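Local coordinates for putative type VI secretion protein (Escherichia coli, PDB 6SKI), which probably hydrolyses phospholipids as a toxic effector that the type VI secretion system carries on its VgrG spike, at residues V386-Q391 against V396-V401; T148-I153 against G251-F256; M361-P366 against G375-K380; A305-H310 against E477-I482. All blocks are in the same frame, centred on the assembly; numbering follows the deposited sequence.

Contact 1: V386-Q391 against V396-V401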
loop_
_atom_site.group_PDB
_atom_site.type_symbol
_atom_site.label_atom_id
_atom_site.label_comp_id
_atom_site.label_asym_id
_atom_site.label_seq_id
_atom_site.Cartn_x
_atom_site.Cartn_y
_atom_site.Cartn_z
ATOM N N VAL A 386 -0.715 31.790 -34.816
ATOM C CA VAL A 386 0.076 30.806 -35.543
ATOM C C VAL A 386 0.922 31.556 -36.557
ATOM O O VAL A 386 0.385 32.254 -37.426
ATOM C CB VAL A 386 -0.808 29.755 -36.232
ATOM C CG1 VAL A 386 -0.071 29.118 -37.396
ATOM C CG2 VAL A 386 -1.245 28.699 -35.236
ATOM N N ASN A 387 2.240 31.423 -36.441
ATOM C CA ASN A 387 3.157 32.087 -37.359
ATOM C C ASN A 387 3.244 31.272 -38.642
ATOM O O ASN A 387 3.918 30.238 -38.687
ATOM C CB ASN A 387 4.532 32.250 -36.721
ATOM C CG ASN A 387 4.651 33.522 -35.911
ATOM O OD1 ASN A 387 5.680 33.780 -35.287
ATOM N ND2 ASN A 387 3.595 34.329 -35.913
ATOM N N ASN A 388 2.557 31.730 -39.684
ATOM C CA ASN A 388 2.682 31.159 -41.020
ATOM C C ASN A 388 2.866 32.314 -41.992
ATOM O O ASN A 388 1.891 32.969 -42.374
ATOM C CB ASN A 388 1.464 30.315 -41.385
ATOM C CG ASN A 388 1.728 29.392 -42.554
ATOM O OD1 ASN A 388 2.862 29.263 -43.010
ATOM N ND2 ASN A 388 0.688 28.725 -43.029
ATOM N N SER A 389 4.116 32.566 -42.385
ATOM C CA SER A 389 4.398 33.675 -43.288
ATOM C C SER A 389 3.801 33.431 -44.665
ATOM O O SER A 389 3.395 34.378 -45.350
ATOM C CB SER A 389 5.905 33.893 -43.388
ATOM O OG SER A 389 6.595 32.657 -43.371
ATOM N N ASN A 390 3.742 32.168 -45.086
ATOM C CA ASN A 390 3.183 31.845 -46.391
ATOM C C ASN A 390 1.731 32.288 -46.487
ATOM O O ASN A 390 1.307 32.856 -47.499
ATOM C CB ASN A 390 3.315 30.346 -46.653
ATOM C CG ASN A 390 4.755 29.910 -46.801
ATOM O OD1 ASN A 390 5.575 30.626 -47.371
ATOM N ND2 ASN A 390 5.072 28.736 -46.279
ATOM N N GLN A 391 0.949 32.034 -45.437
ATOM C CA GLN A 391 -0.437 32.485 -45.429
ATOM C C GLN A 391 -0.535 33.980 -45.156
ATOM O O GLN A 391 -1.483 34.633 -45.604
ATOM C CB GLN A 391 -1.244 31.686 -44.409
ATOM C CG GLN A 391 -1.446 30.232 -44.797
ATOM C CD GLN A 391 -2.527 30.034 -45.841
ATOM O OE1 GLN A 391 -2.497 30.639 -46.911
ATOM N NE2 GLN A 391 -3.492 29.177 -45.532
ATOM N N VAL A 396 -4.041 35.595 -45.024
ATOM C CA VAL A 396 -4.726 34.760 -44.045
ATOM C C VAL A 396 -3.928 34.782 -42.746
ATOM O O VAL A 396 -2.822 34.244 -42.677
ATOM C CB VAL A 396 -4.898 33.327 -44.559
ATOM C CG1 VAL A 396 -5.517 32.452 -43.488
ATOM C CG2 VAL A 396 -5.745 33.316 -45.817
ATOM N N ILE A 397 -4.485 35.400 -41.720
ATOM C CA ILE A 397 -3.947 35.287 -40.371
ATOM C C ILE A 397 -4.566 34.054 -39.733
ATOM O O ILE A 397 -5.728 33.724 -39.984
ATOM C CB ILE A 397 -4.223 36.561 -39.547
ATOM C CG1 ILE A 397 -3.783 37.803 -40.324
ATOM C CG2 ILE A 397 -3.514 36.496 -38.202
ATOM C CD1 ILE A 397 -2.319 38.141 -40.163
ATOM N N GLN A 398 -3.794 33.355 -38.906
ATOM C CA GLN A 398 -4.218 32.067 -38.384
ATOM C C GLN A 398 -4.021 31.998 -36.876
ATOM O O GLN A 398 -3.092 32.588 -36.318
ATOM C CB GLN A 398 -3.460 30.922 -39.061
ATOM C CG GLN A 398 -3.903 30.663 -40.487
ATOM C CD GLN A 398 -3.822 29.204 -40.868
ATOM O OE1 GLN A 398 -2.796 28.555 -40.671
ATOM N NE2 GLN A 398 -4.909 28.675 -41.416
ATOM N N LYS A 399 -4.894 31.233 -36.230
ATOM C CA LYS A 399 -4.855 31.044 -34.790
ATOM C C LYS A 399 -4.953 29.559 -34.489
ATOM O O LYS A 399 -5.630 28.814 -35.199
ATOM C CB LYS A 399 -6.004 31.789 -34.092
ATOM C CG LYS A 399 -7.354 31.102 -34.245
ATOM C CD LYS A 399 -8.517 32.070 -34.248
ATOM C CE LYS A 399 -8.503 32.976 -33.039
ATOM N NZ LYS A 399 -9.773 33.742 -32.934
ATOM N N GLN A 400 -4.272 29.129 -33.439
ATOM C CA GLN A 400 -4.480 27.802 -32.885
ATOM C C GLN A 400 -5.493 27.925 -31.759
ATOM O O GLN A 400 -5.259 28.650 -30.784
ATOM C CB GLN A 400 -3.179 27.185 -32.375
ATOM C CG GLN A 400 -3.285 25.685 -32.156
ATOM C CD GLN A 400 -2.180 25.136 -31.287
ATOM O OE1 GLN A 400 -1.697 25.809 -30.379
ATOM N NE2 GLN A 400 -1.773 23.903 -31.556
ATOM N N VAL A 401 -6.620 27.237 -31.910
ATOM C CA VAL A 401 -7.685 27.210 -30.919
ATOM C C VAL A 401 -7.713 25.814 -30.316
ATOM O O VAL A 401 -7.854 24.819 -31.036
ATOM C CB VAL A 401 -9.044 27.570 -31.534
ATOM C CG1 VAL A 401 -10.170 27.122 -30.624
ATOM C CG2 VAL A 401 -9.128 29.057 -31.790
#
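Val-386 and Gln-398 meet at the far end of a beta hairpin, where strand 376-386 turns back into strand 398-409 through the short helix 389-394. The amide N of Val-386 donates to Gln-398 O at 2.9 Å, with an N-H...O angle of 156°. Alongside this bond the two CB atoms, Val-386 CB and Gln-398 CB, lie 4.0 Å apart. The valine also reaches along the partner strand: with CG1 anti to its backbone N (chi1 157°), CG2 is placed beside that N and comes within 3.8 Å of Gln-400 CB, the two side chains crossing at about a right angle. On the helix side of the turn, Val-396 N donates to Gln-391 O at 2.8 Å. This second bond is more bent (137°). Gln-391 CB and Val-396 CB lie 4.0 Å apart beside it. Asn-388 occupies the N-cap position of the helix that makes the turn. Further out, Ile-339 of strand 328-341 touches both Val-386 and Gln-398. Strand 398-409 runs between the two other strands of this antiparallel sheet, Gln-400 bonding through its backbone to Ile-384 and Lys-399 to Val-340. The side chain of Lys-399 starts away from the hairpin partner, and its NZ makes a weak hydrogen bond to Thr-344 O.

Contact 2: T148-I153 against G251-F256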
loop_
_atom_site.group_PDB
_atom_site.type_symbol
_atom_site.label_atom_id
_atom_site.label_comp_id
_atom_site.label_asym_id
_atom_site.label_seq_id
_atom_site.Cartn_x
_atom_site.Cartn_y
_atom_site.Cartn_z
ATOM N N THR A 148 16.795 -0.184 -14.193
ATOM C CA THR A 148 16.783 -1.060 -13.029
ATOM C C THR A 148 15.807 -0.556 -11.974
ATOM O O THR A 148 15.145 -1.351 -11.303
ATOM C CB THR A 148 18.194 -1.182 -12.453
ATOM O OG1 THR A 148 19.079 -1.672 -13.466
ATOM C CG2 THR A 148 18.215 -2.142 -11.277
ATOM N N SER A 149 15.688 0.765 -11.825
ATOM C CA SER A 149 14.735 1.319 -10.869
ATOM C C SER A 149 13.296 1.033 -11.278
ATOM O O SER A 149 12.459 0.686 -10.434
ATOM C CB SER A 149 14.954 2.824 -10.735
ATOM O OG SER A 149 15.924 3.115 -9.749
ATOM N N ILE A 150 12.995 1.148 -12.571
ATOM C CA ILE A 150 11.645 0.880 -13.040
ATOM C C ILE A 150 11.340 -0.607 -12.944
ATOM O O ILE A 150 10.200 -0.993 -12.668
ATOM C CB ILE A 150 11.481 1.409 -14.475
ATOM C CG1 ILE A 150 11.645 2.926 -14.500
ATOM C CG2 ILE A 150 10.128 1.035 -15.048
ATOM C CD1 ILE A 150 11.496 3.528 -15.870
ATOM N N LEU A 151 12.350 -1.459 -13.121
ATOM C CA LEU A 151 12.149 -2.888 -12.921
ATOM C C LEU A 151 11.981 -3.232 -11.449
ATOM O O LEU A 151 11.273 -4.187 -11.114
ATOM C CB LEU A 151 13.323 -3.670 -13.506
ATOM C CG LEU A 151 13.107 -4.240 -14.903
ATOM C CD1 LEU A 151 14.371 -4.910 -15.398
ATOM C CD2 LEU A 151 11.941 -5.206 -14.901
ATOM N N ASP A 152 12.631 -2.473 -10.568
ATOM C CA ASP A 152 12.456 -2.664 -9.136
ATOM C C ASP A 152 11.043 -2.304 -8.709
ATOM O O ASP A 152 10.440 -2.996 -7.882
ATOM C CB ASP A 152 13.476 -1.822 -8.375
ATOM C CG ASP A 152 14.820 -2.506 -8.252
ATOM O OD1 ASP A 152 15.751 -1.894 -7.688
ATOM O OD2 ASP A 152 14.951 -3.653 -8.725
ATOM N N ILE A 153 10.503 -1.215 -9.257
ATOM C CA ILE A 153 9.116 -0.858 -8.972
ATOM C C ILE A 153 8.162 -1.875 -9.584
ATOM O O ILE A 153 7.125 -2.203 -8.996
ATOM C CB ILE A 153 8.814 0.566 -9.464
ATOM C CG1 ILE A 153 9.810 1.551 -8.863
ATOM C CG2 ILE A 153 7.396 0.960 -9.109
ATOM C CD1 ILE A 153 9.594 1.811 -7.402
ATOM N N GLY A 251 0.848 1.422 -13.653
ATOM C CA GLY A 251 1.731 1.517 -14.788
ATOM C C GLY A 251 2.115 0.149 -15.313
ATOM O O GLY A 251 1.430 -0.854 -15.099
ATOM N N GLY A 252 3.237 0.114 -16.018
ATOM C CA GLY A 252 3.714 -1.140 -16.567
ATOM C C GLY A 252 5.080 -0.960 -17.184
ATOM O O GLY A 252 5.657 0.129 -17.168
ATOM N N ILE A 253 5.602 -2.064 -17.715
ATOM C CA ILE A 253 6.869 -2.071 -18.432
ATOM C C ILE A 253 6.758 -2.713 -19.804
ATOM O O ILE A 253 7.781 -2.912 -20.462
ATOM C CB ILE A 253 7.976 -2.762 -17.612
ATOM C CG1 ILE A 253 7.641 -4.238 -17.404
ATOM C CG2 ILE A 253 8.173 -2.063 -16.281
ATOM C CD1 ILE A 253 8.852 -5.134 -17.392
ATOM N N SER A 254 5.546 -3.047 -20.255
ATOM C CA SER A 254 5.397 -3.805 -21.493
ATOM C C SER A 254 5.893 -3.020 -22.701
ATOM O O SER A 254 6.423 -3.604 -23.652
ATOM C CB SER A 254 3.939 -4.216 -21.683
ATOM O OG SER A 254 3.069 -3.120 -21.470
ATOM N N ASN A 255 5.726 -1.700 -22.689
ATOM C CA ASN A 255 6.104 -0.867 -23.821
ATOM C C ASN A 255 7.460 -0.203 -23.648
ATOM O O ASN A 255 7.865 0.575 -24.515
ATOM C CB ASN A 255 5.038 0.201 -24.073
ATOM C CG ASN A 255 3.681 -0.391 -24.369
ATOM O OD1 ASN A 255 3.577 -1.443 -24.994
ATOM N ND2 ASN A 255 2.632 0.280 -23.921
ATOM N N PHE A 256 8.173 -0.490 -22.565
ATOM C CA PHE A 256 9.526 0.013 -22.376
ATOM C C PHE A 256 10.490 -0.893 -23.128
ATOM O O PHE A 256 10.614 -2.076 -22.801
ATOM C CB PHE A 256 9.894 0.060 -20.896
ATOM C CG PHE A 256 9.246 1.178 -20.142
ATOM C CD1 PHE A 256 9.999 2.233 -19.666
ATOM C CD2 PHE A 256 7.889 1.167 -19.892
ATOM C CE1 PHE A 256 9.409 3.259 -18.970
ATOM C CE2 PHE A 256 7.295 2.189 -19.194
ATOM C CZ PHE A 256 8.056 3.234 -18.734
#
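Ile-253 is the first residue of loop 251-256 to touch helix 144-154, after Gly-251 and a fully extended Gly-252 have led the chain up to it; Gly-252 is bonded through its backbone to Met-58. The isoleucine splits its two branches between neighbouring residues of the helix. Its CG2 meets Ile-150 CG2 at 3.9 Å, the two side chains running antiparallel as they pass. Its other branch starts between the backbone N and the carbonyl carbon (chi1 64°), which carries CD1 to Leu-151, where Ile-253 CD1 and Leu-151 CD2 are 4.0 Å apart, the side chains at roughly a right angle. A type I beta turn then runs from Ile-253 to Phe-256, closed by a 3.2 Å bond from Phe-256 N to Ile-253 O. The middle of the turn faces away from the helix: Ser-254 OG and the backbone N of Asn-255 are both hydrogen-bonded to the side-chain amide of Asn-61. Phe-256 brings the chain back, its ring carbon CE1 lying 3.7 Å from Ile-150 CD1, which approaches the ring obliquely. Ile-150 is thus held at both branches, and Met-58, Ile-259 and Ile-511 pack around it. The contact is apolar packing, largely buried, between a helix and a long loop that joins two parallel strands of the central sheet, 237-243 and 278-284, in a fold consistent with the alpha/beta-hydrolase family.

Contact 3: M361-P366 against G375-K380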
loop_
_atom_site.group_PDB
_atom_site.type_symbol
_atom_site.label_atom_id
_atom_site.label_comp_id
_atom_site.label_asym_id
_atom_site.label_seq_id
_atom_site.Cartn_x
_atom_site.Cartn_y
_atom_site.Cartn_z
ATOM N N MET A 361 -21.683 15.238 -21.661
ATOM C CA MET A 361 -21.636 13.826 -21.306
ATOM C C MET A 361 -21.260 13.640 -19.844
ATOM O O MET A 361 -21.802 12.762 -19.165
ATOM C CB MET A 361 -20.637 13.097 -22.202
ATOM C CG MET A 361 -20.621 11.590 -22.033
ATOM S SD MET A 361 -19.363 11.055 -20.858
ATOM C CE MET A 361 -17.866 11.392 -21.776
ATOM N N LEU A 362 -20.334 14.459 -19.348
ATOM C CA LEU A 362 -19.892 14.340 -17.966
ATOM C C LEU A 362 -20.936 14.869 -16.997
ATOM O O LEU A 362 -21.009 14.404 -15.854
ATOM C CB LEU A 362 -18.575 15.086 -17.784
ATOM C CG LEU A 362 -17.379 14.425 -18.460
ATOM C CD1 LEU A 362 -16.120 15.188 -18.152
ATOM C CD2 LEU A 362 -17.248 12.977 -18.036
ATOM N N MET A 363 -21.752 15.830 -17.429
ATOM C CA MET A 363 -22.804 16.360 -16.577
ATOM C C MET A 363 -23.959 15.388 -16.402
ATOM O O MET A 363 -24.799 15.598 -15.521
ATOM C CB MET A 363 -23.326 17.677 -17.150
ATOM C CG MET A 363 -22.487 18.883 -16.785
ATOM S SD MET A 363 -23.112 20.400 -17.524
ATOM C CE MET A 363 -24.797 20.397 -16.921
ATOM N N THR A 364 -24.015 14.334 -17.212
ATOM C CA THR A 364 -24.982 13.263 -17.046
ATOM C C THR A 364 -24.347 11.952 -16.621
ATOM O O THR A 364 -25.077 11.028 -16.246
ATOM C CB THR A 364 -25.764 13.030 -18.348
ATOM O OG1 THR A 364 -24.873 12.575 -19.372
ATOM C CG2 THR A 364 -26.435 14.314 -18.803
ATOM N N LEU A 365 -23.026 11.845 -16.678
ATOM C CA LEU A 365 -22.338 10.644 -16.235
ATOM C C LEU A 365 -22.646 10.374 -14.767
ATOM O O LEU A 365 -22.497 11.275 -13.932
ATOM C CB LEU A 365 -20.834 10.808 -16.428
ATOM C CG LEU A 365 -19.940 9.574 -16.403
ATOM C CD1 LEU A 365 -20.154 8.727 -17.639
ATOM C CD2 LEU A 365 -18.500 10.021 -16.301
ATOM N N PRO A 366 -23.074 9.161 -14.410
ATOM C CA PRO A 366 -23.275 8.849 -12.991
ATOM C C PRO A 366 -21.978 8.699 -12.224
ATOM O O PRO A 366 -21.999 8.748 -10.990
ATOM C CB PRO A 366 -24.056 7.534 -13.046
ATOM C CG PRO A 366 -23.485 6.874 -14.254
ATOM C CD PRO A 366 -23.380 7.998 -15.261
ATOM N N GLY A 375 -18.060 21.669 -7.558
ATOM C CA GLY A 375 -17.101 22.498 -8.253
ATOM C C GLY A 375 -17.760 23.012 -9.512
ATOM O O GLY A 375 -18.910 22.684 -9.808
ATOM N N LYS A 376 -17.029 23.834 -10.256
ATOM C CA LYS A 376 -17.536 24.402 -11.496
ATOM C C LYS A 376 -16.947 23.640 -12.678
ATOM O O LYS A 376 -15.726 23.467 -12.772
ATOM C CB LYS A 376 -17.233 25.900 -11.581
ATOM C CG LYS A 376 -15.764 26.277 -11.578
ATOM C CD LYS A 376 -15.576 27.763 -11.835
ATOM C CE LYS A 376 -16.380 28.223 -13.039
ATOM N NZ LYS A 376 -15.610 29.160 -13.901
ATOM N N LEU A 377 -17.825 23.153 -13.550
ATOM C CA LEU A 377 -17.443 22.445 -14.765
ATOM C C LEU A 377 -17.666 23.367 -15.957
ATOM O O LEU A 377 -18.782 23.848 -16.175
ATOM C CB LEU A 377 -18.248 21.156 -14.919
ATOM C CG LEU A 377 -17.779 20.183 -15.995
ATOM C CD1 LEU A 377 -16.417 19.629 -15.644
ATOM C CD2 LEU A 377 -18.783 19.065 -16.168
ATOM N N THR A 378 -16.608 23.606 -16.725
ATOM C CA THR A 378 -16.632 24.574 -17.807
ATOM C C THR A 378 -15.894 23.969 -18.993
ATOM O O THR A 378 -15.196 22.969 -18.856
ATOM C CB THR A 378 -15.988 25.897 -17.355
ATOM O OG1 THR A 378 -16.620 26.337 -16.147
ATOM C CG2 THR A 378 -16.160 26.991 -18.394
ATOM N N THR A 379 -16.086 24.550 -20.173
ATOM C CA THR A 379 -15.203 24.305 -21.306
ATOM C C THR A 379 -14.271 25.499 -21.436
ATOM O O THR A 379 -14.728 26.635 -21.598
ATOM C CB THR A 379 -15.974 24.088 -22.607
ATOM O OG1 THR A 379 -16.246 25.356 -23.212
ATOM C CG2 THR A 379 -17.268 23.358 -22.356
ATOM N N LYS A 380 -12.974 25.239 -21.359
ATOM C CA LYS A 380 -11.961 26.278 -21.414
ATOM C C LYS A 380 -11.351 26.319 -22.804
ATOM O O LYS A 380 -11.027 25.271 -23.382
ATOM C CB LYS A 380 -10.882 26.045 -20.359
ATOM C CG LYS A 380 -11.379 26.250 -18.947
ATOM C CD LYS A 380 -10.908 27.564 -18.376
ATOM C CE LYS A 380 -11.490 27.797 -17.000
ATOM N NZ LYS A 380 -11.981 29.190 -16.836
#
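Leu-377 lays its CD2 methyl against two consecutive side chains near the C-terminal end of helix 350-362. The closer approach is to Met-363, whose CG lies 3.8 Å from Leu-377 CD2, the two side chains pointing opposite ways as they pass. The methyl also reaches Leu-362, with Leu-362 CB and Leu-377 CD2 4.3 Å apart. Chi1 of Leu-377 (-169°) sets CG anti to the backbone N, and CD2 is the branch end that meets both residues. On the methionine it is the first part of the chain that does the touching, before the bend at chi3 (56°) turns the terminal CE. Met-363 is solvent-exposed, whereas Leu-362 is buried, so the contact runs from the surface inward. It joins the C-terminal end of helix 350-362 to the start of strand 376-386, an outer strand of a three-stranded antiparallel sheet, with the helix packed against one face. Leu-377 and Thr-379 both touch Arg-359 of that helix, while the intervening Thr-378 is bonded through its backbone to Phe-406 of strand 398-409. Leu-332, from strand 328-341, packs on Leu-362 and Leu-377 alike, and Trp-532 lies against Leu-362 and Leu-365. The chain at Thr-364 and Leu-365 is gathered around Met-361 O. Thr-364 OG1 donates to this oxygen at 3.1 Å from well above the carbonyl plane, and Leu-365 N adds a weak backbone bond to Met-361 O at 2.9 Å.

Contact 4: A305-H310 against E477-I482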
loop_
_atom_site.group_PDB
_atom_site.type_symbol
_atom_site.label_atom_id
_atom_site.label_comp_id
_atom_site.label_asym_id
_atom_site.label_seq_id
_atom_site.Cartn_x
_atom_site.Cartn_y
_atom_site.Cartn_z
ATOM N N ALA A 305 -17.726 -1.809 -1.205
ATOM C CA ALA A 305 -17.511 -0.707 -2.124
ATOM C C ALA A 305 -17.999 0.572 -1.462
ATOM O O ALA A 305 -19.170 0.673 -1.084
ATOM C CB ALA A 305 -18.243 -0.945 -3.442
ATOM N N LEU A 306 -17.104 1.543 -1.322
ATOM C CA LEU A 306 -17.418 2.750 -0.585
ATOM C C LEU A 306 -17.170 3.967 -1.463
ATOM O O LEU A 306 -16.182 4.009 -2.204
ATOM C CB LEU A 306 -16.568 2.842 0.689
ATOM C CG LEU A 306 -17.279 3.226 1.985
ATOM C CD1 LEU A 306 -18.605 2.510 2.095
ATOM C CD2 LEU A 306 -16.401 2.892 3.173
ATOM N N PRO A 307 -18.051 4.964 -1.413
ATOM C CA PRO A 307 -17.886 6.142 -2.268
ATOM C C PRO A 307 -16.582 6.865 -1.974
ATOM O O PRO A 307 -16.218 7.081 -0.817
ATOM C CB PRO A 307 -19.105 7.000 -1.912
ATOM C CG PRO A 307 -19.460 6.547 -0.537
ATOM C CD PRO A 307 -19.281 5.069 -0.615
ATOM N N GLY A 308 -15.878 7.227 -3.028
ATOM C CA GLY A 308 -14.623 7.938 -2.889
ATOM C C GLY A 308 -13.642 7.504 -3.952
ATOM O O GLY A 308 -13.879 6.577 -4.720
ATOM N N ALA A 309 -12.517 8.196 -3.979
ATOM C CA ALA A 309 -11.437 7.891 -4.893
ATOM C C ALA A 309 -10.490 6.893 -4.229
ATOM O O ALA A 309 -10.807 6.310 -3.188
ATOM C CB ALA A 309 -10.731 9.185 -5.309
ATOM N N HIS A 310 -9.323 6.687 -4.830
ATOM C CA HIS A 310 -8.373 5.703 -4.325
ATOM C C HIS A 310 -7.806 6.131 -2.975
ATOM O O HIS A 310 -7.840 5.371 -1.997
ATOM C CB HIS A 310 -7.268 5.526 -5.362
ATOM C CG HIS A 310 -6.327 4.409 -5.070
ATOM N ND1 HIS A 310 -6.691 3.087 -5.175
ATOM C CD2 HIS A 310 -5.022 4.414 -4.717
ATOM C CE1 HIS A 310 -5.658 2.324 -4.877
ATOM N NE2 HIS A 310 -4.631 3.106 -4.597
ATOM N N GLU A 477 -28.927 12.000 -1.514
ATOM C CA GLU A 477 -28.571 13.121 -0.648
ATOM C C GLU A 477 -27.312 12.805 0.143
ATOM O O GLU A 477 -26.395 13.635 0.249
ATOM C CB GLU A 477 -29.722 13.441 0.305
ATOM C CG GLU A 477 -31.093 13.557 -0.346
ATOM C CD GLU A 477 -31.748 12.208 -0.591
ATOM O OE1 GLU A 477 -31.185 11.397 -1.355
ATOM O OE2 GLU A 477 -32.828 11.958 -0.013
ATOM N N GLU A 478 -27.249 11.597 0.699
ATOM C CA GLU A 478 -26.059 11.159 1.404
ATOM C C GLU A 478 -24.873 11.057 0.461
ATOM O O GLU A 478 -23.751 11.399 0.841
ATOM C CB GLU A 478 -26.331 9.816 2.074
ATOM C CG GLU A 478 -27.336 9.900 3.202
ATOM C CD GLU A 478 -27.647 8.549 3.796
ATOM O OE1 GLU A 478 -27.479 7.537 3.086
ATOM O OE2 GLU A 478 -28.062 8.496 4.971
ATOM N N LEU A 479 -25.106 10.632 -0.780
ATOM C CA LEU A 479 -24.023 10.549 -1.747
ATOM C C LEU A 479 -23.545 11.919 -2.192
ATOM O O LEU A 479 -22.373 12.070 -2.530
ATOM C CB LEU A 479 -24.469 9.737 -2.961
ATOM C CG LEU A 479 -24.363 8.224 -2.810
ATOM C CD1 LEU A 479 -24.657 7.539 -4.127
ATOM C CD2 LEU A 479 -22.991 7.839 -2.298
ATOM N N TYR A 480 -24.406 12.932 -2.138
ATOM C CA TYR A 480 -24.004 14.310 -2.392
ATOM C C TYR A 480 -23.125 14.835 -1.262
ATOM O O TYR A 480 -22.032 15.382 -1.495
ATOM C CB TYR A 480 -25.264 15.163 -2.552
ATOM C CG TYR A 480 -25.049 16.623 -2.853
ATOM C CD1 TYR A 480 -24.791 17.057 -4.142
ATOM C CD2 TYR A 480 -25.133 17.575 -1.848
ATOM C CE1 TYR A 480 -24.608 18.392 -4.418
ATOM C CE2 TYR A 480 -24.949 18.913 -2.116
ATOM C CZ TYR A 480 -24.686 19.315 -3.404
ATOM O OH TYR A 480 -24.501 20.649 -3.682
ATOM N N ILE A 481 -23.584 14.644 -0.024
ATOM C CA ILE A 481 -22.789 15.043 1.132
ATOM C C ILE A 481 -21.436 14.343 1.117
ATOM O O ILE A 481 -20.413 14.932 1.483
ATOM C CB ILE A 481 -23.559 14.761 2.434
ATOM C CG1 ILE A 481 -24.894 15.504 2.427
ATOM C CG2 ILE A 481 -22.733 15.157 3.634
ATOM C CD1 ILE A 481 -25.886 14.971 3.427
ATOM N N ILE A 482 -21.403 13.086 0.676
ATOM C CA ILE A 482 -20.125 12.398 0.540
ATOM C C ILE A 482 -19.349 12.952 -0.646
ATOM O O ILE A 482 -18.114 12.985 -0.626
ATOM C CB ILE A 482 -20.346 10.881 0.414
ATOM C CG1 ILE A 482 -20.962 10.323 1.694
ATOM C CG2 ILE A 482 -19.040 10.164 0.133
ATOM C CD1 ILE A 482 -21.592 8.969 1.512
#
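The segment that leads from strand 303-306, at the edge of the central alpha/beta-hydrolase sheet, to His-310 packs its Pro-307 on helix 476-483. The proline ring presents CB and CG to the helix. Pro-307 CG lies 3.7 Å from Ile-482 CG2 and 3.8 Å from Ile-482 CD1, so that both branches of the isoleucine reach the same ring carbon. With chi1 at -64°, Ile-482 CG1 lies beside the backbone N and CG2 anti to it, and both branches end at the proline. One helical turn earlier, Leu-479 contributes CD2, which sits 4.0 Å from Pro-307 CB. Trp-416, from helix 416-431, touches both Pro-307 and Ile-482 and so brings a third element to the same buried spot. Beyond the proline, Gly-308 is bonded through its backbone to Asn-286, and the chain turns away from the helix. His-310 takes no part in the packing; its ND1 is hydrogen-bonded to Asp-245 OD2, and Ser-197 is nearby, an arrangement consistent with a Ser-His-Asp catalytic triad. On the helix, Glu-478 points its carboxylate elsewhere, to a salt bridge with Lys-457. Between the two segments no hydrogen bond forms. The contact therefore rests on apolar carbon alone, the proline ring against the branches of Leu-479 and Ile-482, three residues before His-310.

How the contacts relate
From the N terminus, contact 2 comes first: joining helix 144-154 to 251-256, it closes a loop of 97 residues before any other contact opens. Contact 4 then opens at 305-310 and closes only at 477-482, tying the edge of the central sheet to a late helix. Within that long loop are nested contacts 3 and 1, in series, which belong to one three-stranded antiparallel sheet: contact 3 joins helix 350-362 to the start of strand 376-386, and contact 1 closes the hairpin at its other end, their centres about 32 Å apart. Contacts 3 and 4 have centres about 18 Å apart, and none cross.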